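Local coordinates for glycine betaine/carnitine/choline ABC transporter (Staphylococcus aureus subsp. aureus Mu50, PDB 3O66), which probably binds glycine betaine, carnitine or choline as the substrate-binding component of an ABC importer, at residues A[69-74]-A[219-224]; A[110-115]-A[196-201]; A[76-81]-A[100-105]; A[14-19]-A[49-54]. All coordinates share one frame; numbering follows the deposited sequence. Where two conformers were deposited one is given.

How the contacts relate
The four contacts sample one lobe of a two-lobed binding protein and the seam between its lobes. Contacts 1, 2 and 4 are partly buried; contact 3 lies at the surface. Contacts 1, 3 and 4 all reach one mixed sheet, and Arg69 packs against Gln54 where 1 and 4 meet. Contact 1 relies on main-chain pairing, contact 4 on a buried side-chain amide at a helix start. Contact 2, nearest the middle of the chain, is joined to contact 1 by main-chain hydrogen bonds of Ala222 with Tyr110 and Phe112; it is mostly polar, beside an acetate probably from the crystallisation liquor. Contact 3 combines a lysine ammonium with a small apolar patch, and meets contact 1 through Asp74 O and Leu79 N.

Contact 1. Residues A[69-74]-A[219-224]; sequences RYNGTD and PYAASA
Two backbone hydrogen bonds join Arg69 and Ser223 as an antiparallel hydrogen-bonded pair: Arg69 N gives to Ser223 O at 2.8 Å, and Ser223 N returns the bond to Arg69 O at 2.9 Å. Tyr70 and Ala222 form the next, non-hydrogen-bonded pair, with Ala222 CB 3.8 Å from Tyr70 CE1. Beyond it Asn71 holds Ala221 at two points. Asn71 N reaches Ala221 O at 2.9 Å. Its CG, set between backbone N and carbonyl carbon (chi1 63°), turns OD1 back to accept a weak bond from Ala221 N. Pro219 O comes within 3.1 Å of Gly72 CA in a CA-H...O contact. The Tyr220 ring lies beside the first turn of helix 71-76, its edge atom Tyr220 CE2 3.6 Å from Thr73 OG1.

Further out, Arg69 grips Asp74 side-on, NE to OD2 and NH2 to OD1, tying strand to helix. Tyr70, at the helix N-cap, bonds through OH to Glu20, which also holds Asn114 and Thr198; Ser223 OG bonds to Phe107 O. In this lobe of the periplasmic-binding-protein fold, strand 65-70 thus passes into helix 71-76 while paired with strand 222-227, with helices 87-102 and 51-60 packing around Arg69.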
# COMPACT_ATOMS: atom_id res chain seq x y z
N ARG A 69 4.22 5.15 3.09
CA ARG A 69 4.55 5.72 1.82
C ARG A 69 4.77 4.56 0.89
O ARG A 69 5.16 3.48 1.33
CB ARG A 69 5.84 6.59 1.98
CG ARG A 69 5.61 7.81 2.96
CD ARG A 69 4.78 8.96 2.32
NE ARG A 69 5.59 9.68 1.31
CZ ARG A 69 6.47 10.66 1.58
NH1 ARG A 69 6.65 11.11 2.82
NH2 ARG A 69 7.18 11.21 0.60
N TYR A 70 4.54 4.77 -0.40
CA TYR A 70 4.68 3.67 -1.35
C TYR A 70 5.80 3.99 -2.30
O TYR A 70 5.78 5.08 -2.88
CB TYR A 70 3.37 3.48 -2.09
CG TYR A 70 2.24 3.35 -1.10
CD1 TYR A 70 1.89 2.11 -0.58
CD2 TYR A 70 1.53 4.49 -0.68
CE1 TYR A 70 0.87 1.98 0.33
CE2 TYR A 70 0.48 4.38 0.25
CZ TYR A 70 0.17 3.11 0.75
OH TYR A 70 -0.84 2.96 1.67
N ASN A 71 6.76 3.07 -2.48
CA ASN A 71 8.00 3.46 -3.19
C ASN A 71 7.81 3.94 -4.64
O ASN A 71 8.39 4.95 -5.02
CB ASN A 71 9.17 2.49 -3.01
CG ASN A 71 8.90 1.08 -3.58
OD1 ASN A 71 7.81 0.76 -4.11
ND2 ASN A 71 9.91 0.23 -3.44
N GLY A 72 6.97 3.25 -5.41
CA GLY A 72 6.73 3.68 -6.79
C GLY A 72 6.10 5.07 -6.87
O GLY A 72 6.34 5.81 -7.82
N THR A 73 5.30 5.42 -5.87
CA THR A 73 4.69 6.75 -5.86
C THR A 73 5.77 7.77 -5.58
O THR A 73 5.84 8.79 -6.26
CB THR A 73 3.63 6.87 -4.78
OG1 THR A 73 2.56 5.97 -5.08
CG2 THR A 73 3.10 8.33 -4.74
N ASP A 74 6.58 7.51 -4.56
CA ASP A 74 7.55 8.52 -4.16
C ASP A 74 8.79 8.64 -5.08
O ASP A 74 9.40 9.71 -5.17
CB ASP A 74 7.92 8.32 -2.70
CG ASP A 74 6.86 8.89 -1.77
OD1 ASP A 74 6.50 10.07 -1.93
OD2 ASP A 74 6.36 8.14 -0.92
N PRO A 219 6.73 -1.30 -8.78
CA PRO A 219 6.44 -1.67 -7.38
C PRO A 219 5.85 -0.52 -6.59
O PRO A 219 6.16 0.66 -6.84
CB PRO A 219 7.82 -1.99 -6.78
CG PRO A 219 8.78 -1.94 -7.91
CD PRO A 219 8.16 -1.32 -9.11
N TYR A 220 5.00 -0.88 -5.65
CA TYR A 220 4.46 0.06 -4.70
C TYR A 220 4.58 -0.58 -3.31
O TYR A 220 3.60 -0.70 -2.55
CB TYR A 220 2.99 0.35 -5.05
CG TYR A 220 2.86 1.15 -6.32
CD1 TYR A 220 2.68 0.52 -7.56
CD2 TYR A 220 2.96 2.53 -6.29
CE1 TYR A 220 2.56 1.27 -8.74
CE2 TYR A 220 2.84 3.30 -7.45
CZ TYR A 220 2.65 2.66 -8.67
OH TYR A 220 2.53 3.40 -9.80
N ALA A 221 5.80 -0.99 -3.00
CA ALA A 221 6.10 -1.51 -1.66
C ALA A 221 5.85 -0.39 -0.63
O ALA A 221 6.23 0.74 -0.85
CB ALA A 221 7.52 -1.99 -1.59
N ALA A 222 5.21 -0.74 0.47
CA ALA A 222 4.84 0.22 1.53
C ALA A 222 5.87 0.22 2.65
O ALA A 222 6.28 -0.88 3.13
CB ALA A 222 3.47 -0.16 2.09
N SER A 223 6.25 1.43 3.10
CA SER A 223 7.23 1.60 4.19
C SER A 223 6.90 2.83 4.99
O SER A 223 6.20 3.71 4.49
CB SER A 223 8.64 1.84 3.63
OG SER A 223 9.11 0.79 2.79
N ALA A 224 7.44 2.90 6.21
CA ALA A 224 7.51 4.13 6.98
C ALA A 224 8.58 5.05 6.37
O ALA A 224 9.50 4.55 5.77
CB ALA A 224 7.89 3.80 8.40

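Contact 2. Residues A[110-115]-A[196-201]; sequences YGFANT and YSTDGR. With ACT (acetate ion), chain D.
Ser197 carries this contact with its hydroxyl. OG sits in the crowded position between the backbone N and the carbonyl carbon (chi1 63°), which aims it at the main chain on both sides of Asn114. Ser197 OG donates to Ala113 O at 2.7 Å, from above the carbonyl plane, and accepts from Thr115 N at 3.0 Å along an almost straight line (172°). Ser197 N adds a third bond, to Thr115 O at 2.8 Å, so one residue makes three bonds to the main chain of the residues flanking Asn114.

Thr198 also has its hydroxyl in the crowded position, and its two branches part company. Thr198 CG2 lies 3.8 Å from Phe112 CD1, the two side chains crossing at about a right angle. Thr198 OG1 faces the polar side, 2.6 Å from the acetate O, and is hydrogen-bonded with Glu20. Asn114 extends with CG anti to its backbone N. Its ND2 is held by Glu20, while Asn114 OD1 comes 3.4 Å from Tyr196 CD1, the amide and ring planes standing 83° apart. The acetate, probably from the crystallisation liquor, lies among Asn114, Tyr196 and Thr198.

Tyr196 to Asp199 make a type I turn that leads into helix 200-204. Asp199 is its N-cap: OD2 accepts from both the N and NE of Arg201. Segment 110-115 belongs to the connection from strand 104-106 of one sheet to strand 116-120 of the other, so the arrangement is that of the interlobe hinge and cleft of a type II periplasmic-binding-protein fold, where substrate is probably held.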
# COMPACT_ATOMS: atom_id res chain seq x y z
N TYR A 110 7.25 -2.67 5.09
CA TYR A 110 6.39 -3.42 6.02
C TYR A 110 6.16 -4.89 5.61
O TYR A 110 5.90 -5.75 6.46
CB TYR A 110 5.04 -2.74 6.12
CG TYR A 110 5.09 -1.42 6.86
CD1 TYR A 110 5.54 -1.37 8.18
CD2 TYR A 110 4.65 -0.25 6.24
CE1 TYR A 110 5.57 -0.17 8.86
CE2 TYR A 110 4.67 0.98 6.89
CZ TYR A 110 5.14 1.00 8.20
OH TYR A 110 5.16 2.19 8.86
N GLY A 111 6.21 -5.15 4.30
CA GLY A 111 6.06 -6.51 3.77
C GLY A 111 4.91 -6.64 2.79
O GLY A 111 4.68 -7.70 2.22
N PHE A 112 4.18 -5.54 2.57
CA PHE A 112 3.12 -5.52 1.57
C PHE A 112 3.37 -4.45 0.48
O PHE A 112 4.16 -3.53 0.67
CB PHE A 112 1.74 -5.31 2.23
CG PHE A 112 1.53 -3.94 2.86
CD1 PHE A 112 0.92 -2.90 2.14
CD2 PHE A 112 1.89 -3.70 4.19
CE1 PHE A 112 0.69 -1.66 2.70
CE2 PHE A 112 1.68 -2.44 4.78
CZ PHE A 112 1.07 -1.42 4.05
N ALA A 113 2.69 -4.64 -0.65
CA ALA A 113 2.57 -3.64 -1.72
C ALA A 113 1.09 -3.31 -1.98
O ALA A 113 0.23 -4.21 -1.96
CB ALA A 113 3.23 -4.15 -2.99
N ASN A 114 0.82 -2.02 -2.17
CA ASN A 114 -0.51 -1.51 -2.48
C ASN A 114 -0.47 -0.96 -3.91
O ASN A 114 -0.03 0.18 -4.14
CB ASN A 114 -0.91 -0.42 -1.48
CG ASN A 114 -2.37 -0.02 -1.61
OD1 ASN A 114 -3.05 -0.38 -2.58
ND2 ASN A 114 -2.86 0.74 -0.64
N THR A 115 -0.84 -1.84 -4.84
CA THR A 115 -0.73 -1.57 -6.25
C THR A 115 -2.04 -1.91 -6.97
O THR A 115 -2.87 -2.64 -6.44
CB THR A 115 0.42 -2.39 -6.88
OG1 THR A 115 0.44 -2.16 -8.30
CG2 THR A 115 0.26 -3.92 -6.60
N TYR A 196 -7.25 -2.37 -6.06
CA TYR A 196 -6.04 -2.18 -5.27
C TYR A 196 -5.74 -3.45 -4.48
O TYR A 196 -6.66 -4.07 -3.92
CB TYR A 196 -6.25 -1.04 -4.28
CG TYR A 196 -6.06 0.33 -4.87
CD1 TYR A 196 -4.78 0.77 -5.26
CD2 TYR A 196 -7.13 1.20 -5.03
CE1 TYR A 196 -4.58 2.05 -5.80
CE2 TYR A 196 -6.95 2.48 -5.56
CZ TYR A 196 -5.69 2.89 -5.95
OH TYR A 196 -5.52 4.15 -6.46
N SER A 197 -4.47 -3.82 -4.43
CA SER A 197 -4.07 -5.15 -3.91
C SER A 197 -4.20 -5.34 -2.40
O SER A 197 -4.00 -6.45 -1.92
CB SER A 197 -2.63 -5.44 -4.34
OG SER A 197 -1.78 -4.46 -3.74
N THR A 198 -4.51 -4.28 -1.64
CA THR A 198 -4.68 -4.46 -0.19
C THR A 198 -6.10 -4.20 0.30
O THR A 198 -6.35 -4.16 1.52
CB THR A 198 -3.73 -3.57 0.66
OG1 THR A 198 -3.96 -2.20 0.33
CG2 THR A 198 -2.28 -3.95 0.47
N ASP A 199 -7.04 -4.01 -0.63
CA ASP A 199 -8.41 -3.69 -0.22
C ASP A 199 -8.97 -4.78 0.69
O ASP A 199 -8.85 -5.98 0.39
CB ASP A 199 -9.34 -3.42 -1.44
CG ASP A 199 -10.64 -2.80 -1.02
OD1 ASP A 199 -10.75 -1.55 -1.07
OD2 ASP A 199 -11.55 -3.56 -0.58
N GLY A 200 -9.56 -4.39 1.81
CA GLY A 200 -10.15 -5.35 2.74
C GLY A 200 -11.17 -6.30 2.13
O GLY A 200 -11.43 -7.39 2.64
N ARG A 201 -11.81 -5.89 1.05
CA ARG A 201 -12.81 -6.76 0.45
C ARG A 201 -12.18 -7.97 -0.21
O ARG A 201 -12.85 -8.99 -0.45
CB ARG A 201 -13.76 -5.98 -0.48
CG ARG A 201 -14.73 -5.10 0.33
CD ARG A 201 -15.34 -3.99 -0.51
NE ARG A 201 -14.34 -2.97 -0.86
CZ ARG A 201 -14.66 -1.70 -1.10
NH1 ARG A 201 -13.73 -0.81 -1.42
NH2 ARG A 201 -15.94 -1.33 -1.04
C ACT D . -6.65 -0.40 -0.47
O ACT D . -5.67 -0.93 -1.08
OXT ACT D . -6.63 -0.40 0.80
CH3 ACT D . -7.79 0.22 -1.23

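Contact 3. Residues A[76-81]-A[100-105]; sequences TGALKE and KKFDQT
A helix end packed against a connecting loop makes up this surface contact in the lobe of the periplasmic-binding-protein fold built on strand 65-70 and its neighbours. The loop runs from helix 71-76 to helix 87-102 and folds into a type I turn from Gly77 to Lys80, closed by Lys80 N bonding to Gly77 O. Against it comes the last turn of helix 87-102, which ends as Asp103 takes a positive phi.

Phe102 supplies the apolar half. With CG anti to its carbonyl carbon, the ring reaches the turn with its CE2 and CZ end. Leu79 CD2 is pressed to 3.2 Å from Phe102 CE2, a tight approach oblique to the ring, and Ala78 CB lies 4.0 Å from Phe102 CE2. Ala78 O meets the ring edge, 3.4 Å from Phe102 CZ. One ring face is covered from within the helix end by Lys101 CB, 3.9 Å above its plane and over its centre. Phe98 of the same helix and His55 of helix 51-60 each meet the ring edge-to-face, the latter tying the patch to a second helix.

Beyond CG the Lys101 chain is fully extended and passes Leu79 CD2 with its CD at 3.9 Å. Its ammonium completes the polar half. Glu81, bent at chi2, brings OE2 within 3.4 Å of Lys101 NZ, a weak salt bridge. The shorter bond is to the main chain: Lys101 NZ donates to Leu79 O at 2.8 Å, lying in the carbonyl plane.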
# COMPACT_ATOMS: atom_id res chain seq x y z
N THR A 76 8.69 8.41 -8.47
CA THR A 76 8.36 9.27 -9.60
C THR A 76 7.73 10.61 -9.18
O THR A 76 7.69 11.56 -9.97
CB THR A 76 7.46 8.55 -10.63
OG1 THR A 76 6.21 8.25 -10.02
CG2 THR A 76 8.12 7.25 -11.13
N GLY A 77 7.22 10.67 -7.96
CA GLY A 77 6.62 11.88 -7.44
C GLY A 77 7.70 12.73 -6.80
O GLY A 77 8.40 13.47 -7.48
N ALA A 78 7.86 12.61 -5.48
CA ALA A 78 8.77 13.46 -4.74
C ALA A 78 10.20 13.45 -5.30
O ALA A 78 10.83 14.51 -5.44
CB ALA A 78 8.76 13.05 -3.26
N LEU A 79 10.71 12.27 -5.66
CA LEU A 79 12.08 12.16 -6.16
C LEU A 79 12.23 12.60 -7.61
O LEU A 79 13.35 12.86 -8.06
CB LEU A 79 12.62 10.75 -5.96
CG LEU A 79 12.86 10.36 -4.51
CD1 LEU A 79 13.41 8.94 -4.43
CD2 LEU A 79 13.84 11.39 -3.85
N LYS A 80 11.13 12.68 -8.35
CA LYS A 80 11.14 13.15 -9.75
C LYS A 80 11.97 12.26 -10.68
O LYS A 80 12.55 12.76 -11.66
CB LYS A 80 11.68 14.59 -9.85
CG LYS A 80 10.73 15.72 -9.45
CD LYS A 80 11.53 17.01 -9.20
CE LYS A 80 10.95 18.23 -9.93
NZ LYS A 80 10.06 19.07 -9.09
N GLU A 81 12.05 10.96 -10.38
CA GLU A 81 12.91 10.04 -11.15
C GLU A 81 12.06 9.19 -12.09
O GLU A 81 10.84 9.20 -12.00
CB GLU A 81 13.75 9.13 -10.22
CG GLU A 81 14.72 9.86 -9.26
CD GLU A 81 15.94 10.49 -9.95
OE1 GLU A 81 16.10 10.36 -11.19
OE2 GLU A 81 16.77 11.11 -9.25
N LYS A 100 19.62 11.32 0.09
CA LYS A 100 20.44 12.38 -0.50
C LYS A 100 19.67 13.67 -0.82
O LYS A 100 20.22 14.75 -0.68
CB LYS A 100 21.19 11.87 -1.73
CG LYS A 100 22.60 11.34 -1.43
CD LYS A 100 22.59 10.24 -0.38
CE LYS A 100 23.90 9.42 -0.39
NZ LYS A 100 24.98 9.90 0.54
N LYS A 101 18.41 13.55 -1.22
CA LYS A 101 17.62 14.73 -1.57
C LYS A 101 16.93 15.37 -0.38
O LYS A 101 16.78 16.58 -0.34
CB LYS A 101 16.59 14.41 -2.66
CG LYS A 101 17.22 14.16 -4.01
CD LYS A 101 16.16 14.24 -5.14
CE LYS A 101 16.83 14.15 -6.50
NZ LYS A 101 15.86 13.92 -7.61
N PHE A 102 16.49 14.55 0.57
CA PHE A 102 15.60 15.03 1.63
C PHE A 102 16.07 14.74 3.06
O PHE A 102 15.34 15.05 4.02
CB PHE A 102 14.22 14.36 1.49
CG PHE A 102 13.61 14.48 0.11
CD1 PHE A 102 13.49 15.72 -0.51
CD2 PHE A 102 13.09 13.35 -0.52
CE1 PHE A 102 12.90 15.84 -1.79
CE2 PHE A 102 12.49 13.44 -1.76
CZ PHE A 102 12.39 14.69 -2.41
N ASP A 103 17.24 14.11 3.20
CA ASP A 103 17.76 13.76 4.53
C ASP A 103 16.72 12.95 5.33
O ASP A 103 16.41 13.25 6.51
CB ASP A 103 18.18 15.02 5.32
CG ASP A 103 18.90 14.68 6.62
OD1 ASP A 103 19.65 13.67 6.63
OD2 ASP A 103 18.72 15.43 7.61
N GLN A 104 16.15 11.95 4.66
CA GLN A 104 15.11 11.10 5.25
C GLN A 104 15.43 9.63 5.02
O GLN A 104 16.06 9.25 4.03
CB GLN A 104 13.73 11.40 4.67
CG GLN A 104 13.20 12.81 5.00
CD GLN A 104 11.93 13.16 4.22
OE1 GLN A 104 11.32 12.30 3.59
NE2 GLN A 104 11.56 14.44 4.25
N THR A 105 14.96 8.81 5.95
CA THR A 105 15.09 7.37 5.84
C THR A 105 13.77 6.81 5.34
O THR A 105 12.71 6.92 6.02
CB THR A 105 15.49 6.76 7.18
OG1 THR A 105 16.82 7.19 7.51
CG2 THR A 105 15.42 5.22 7.14

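Contact 4. Residues A[14-19]-A[49-54]; sequences TALSTS and GSSTIQ
Gln54 leaves its helix with CG anti to the carbonyl carbon (chi1 -64°) and is extended beyond CG, while chi3 of 89° turns its amide so that OE1 faces Thr14 OG1. Thr14 meets it with OG1 in the crowded position between backbone N and carbonyl carbon (chi1 67°) and CG2 anti to the carbonyl carbon; its side chain also packs on Ala57 and Leu58. The result is a short bond: Thr14 OG1 donates to Gln54 OE1 at 2.5 Å, from above the carbonyl plane. Ser66 is a second hydrogen-bond partner of that hydroxyl.

The nitrogen end of the amide has two partners. Gln54 NE2 gives a bond to Ser51 OG at 3.2 Å, close to the amide plane, and another to Val68 O. With partners on both oxygen and nitrogen, the buried amide has its rotation fixed.

Strands 43-48, 12-16 and 65-70 lie parallel in one sheet, and helix 51-60 is the connecting helix of a beta-alpha-beta crossover from the first to the last of these, passing over the middle one. Gln54 and Thr14 therefore join the crossover helix to the strand beneath it.

Leu16 adds the apolar part. It crosses Gln54 at about a right angle, Leu16 CD2 lying 3.7 Å from Gln54 NE2. Leu16 CD2 also reaches 3.5 Å from Ser50 O, whose carbonyl accepts the helical bond from Gln54 N. Ser50 is the N-cap of helix 51-60: Ser50 OG takes a bond from Ile53 N at 3.3 Å. Thr18 plays the matching part for helix 19-35, its OG1 capping Ser21 N.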
# COMPACT_ATOMS: atom_id res chain seq x y z
N THR A 14 2.30 11.66 9.71
CA THR A 14 1.31 11.99 8.71
C THR A 14 0.48 10.74 8.37
O THR A 14 1.03 9.61 8.28
CB THR A 14 1.91 12.49 7.41
OG1 THR A 14 2.62 11.41 6.79
CG2 THR A 14 2.82 13.65 7.65
N ALA A 15 -0.82 10.96 8.19
CA ALA A 15 -1.70 9.89 7.76
C ALA A 15 -2.65 10.38 6.69
O ALA A 15 -3.13 11.55 6.76
CB ALA A 15 -2.45 9.33 8.92
N LEU A 16 -2.92 9.51 5.71
CA LEU A 16 -3.89 9.76 4.66
C LEU A 16 -5.27 9.50 5.27
O LEU A 16 -5.37 8.97 6.38
CB LEU A 16 -3.66 8.81 3.45
CG LEU A 16 -2.29 8.86 2.76
CD1 LEU A 16 -2.18 7.75 1.72
CD2 LEU A 16 -2.01 10.25 2.13
N SER A 17 -6.33 9.84 4.55
CA SER A 17 -7.69 9.47 4.97
C SER A 17 -8.06 7.98 4.79
O SER A 17 -9.18 7.57 5.15
CB SER A 17 -8.77 10.39 4.33
OG SER A 17 -8.54 10.51 2.93
N THR A 18 -7.13 7.17 4.31
CA THR A 18 -7.39 5.75 4.04
C THR A 18 -7.24 4.98 5.34
O THR A 18 -6.46 5.38 6.21
CB THR A 18 -6.39 5.17 3.03
OG1 THR A 18 -5.05 5.21 3.58
CG2 THR A 18 -6.42 5.96 1.71
N SER A 19 -8.02 3.92 5.51
CA SER A 19 -7.90 3.09 6.72
C SER A 19 -6.50 2.50 6.83
O SER A 19 -5.95 2.43 7.91
CB SER A 19 -8.93 1.95 6.73
OG SER A 19 -10.22 2.53 6.75
N GLY A 49 -4.58 14.42 1.91
CA GLY A 49 -5.21 14.06 0.64
C GLY A 49 -4.39 13.16 -0.28
O GLY A 49 -4.95 12.46 -1.11
N SER A 50 -3.06 13.18 -0.13
CA SER A 50 -2.13 12.44 -1.00
C SER A 50 -0.76 12.33 -0.36
O SER A 50 -0.49 12.99 0.67
CB SER A 50 -1.97 13.13 -2.35
OG SER A 50 -1.22 14.33 -2.20
N SER A 51 0.12 11.53 -0.97
CA SER A 51 1.49 11.47 -0.51
C SER A 51 2.31 12.73 -0.86
O SER A 51 3.33 12.99 -0.23
CB SER A 51 2.18 10.17 -0.95
OG SER A 51 1.63 9.06 -0.24
N THR A 52 1.86 13.52 -1.84
CA THR A 52 2.43 14.86 -2.00
C THR A 52 2.20 15.69 -0.72
O THR A 52 3.12 16.39 -0.24
CB THR A 52 1.90 15.57 -3.25
OG1 THR A 52 2.25 14.80 -4.40
CG2 THR A 52 2.50 16.97 -3.39
N ILE A 53 1.01 15.60 -0.15
CA ILE A 53 0.71 16.35 1.07
C ILE A 53 1.55 15.78 2.24
O ILE A 53 2.07 16.54 3.06
CB ILE A 53 -0.84 16.37 1.42
CG1 ILE A 53 -1.70 16.75 0.19
CG2 ILE A 53 -1.15 17.26 2.64
CD1 ILE A 53 -1.45 18.08 -0.44
N GLN A 54 1.70 14.45 2.29
CA GLN A 54 2.53 13.84 3.33
C GLN A 54 3.94 14.35 3.21
O GLN A 54 4.54 14.70 4.22
CB GLN A 54 2.55 12.31 3.23
CG GLN A 54 1.20 11.64 3.45
CD GLN A 54 1.39 10.20 3.88
OE1 GLN A 54 1.51 9.91 5.07
NE2 GLN A 54 1.43 9.30 2.91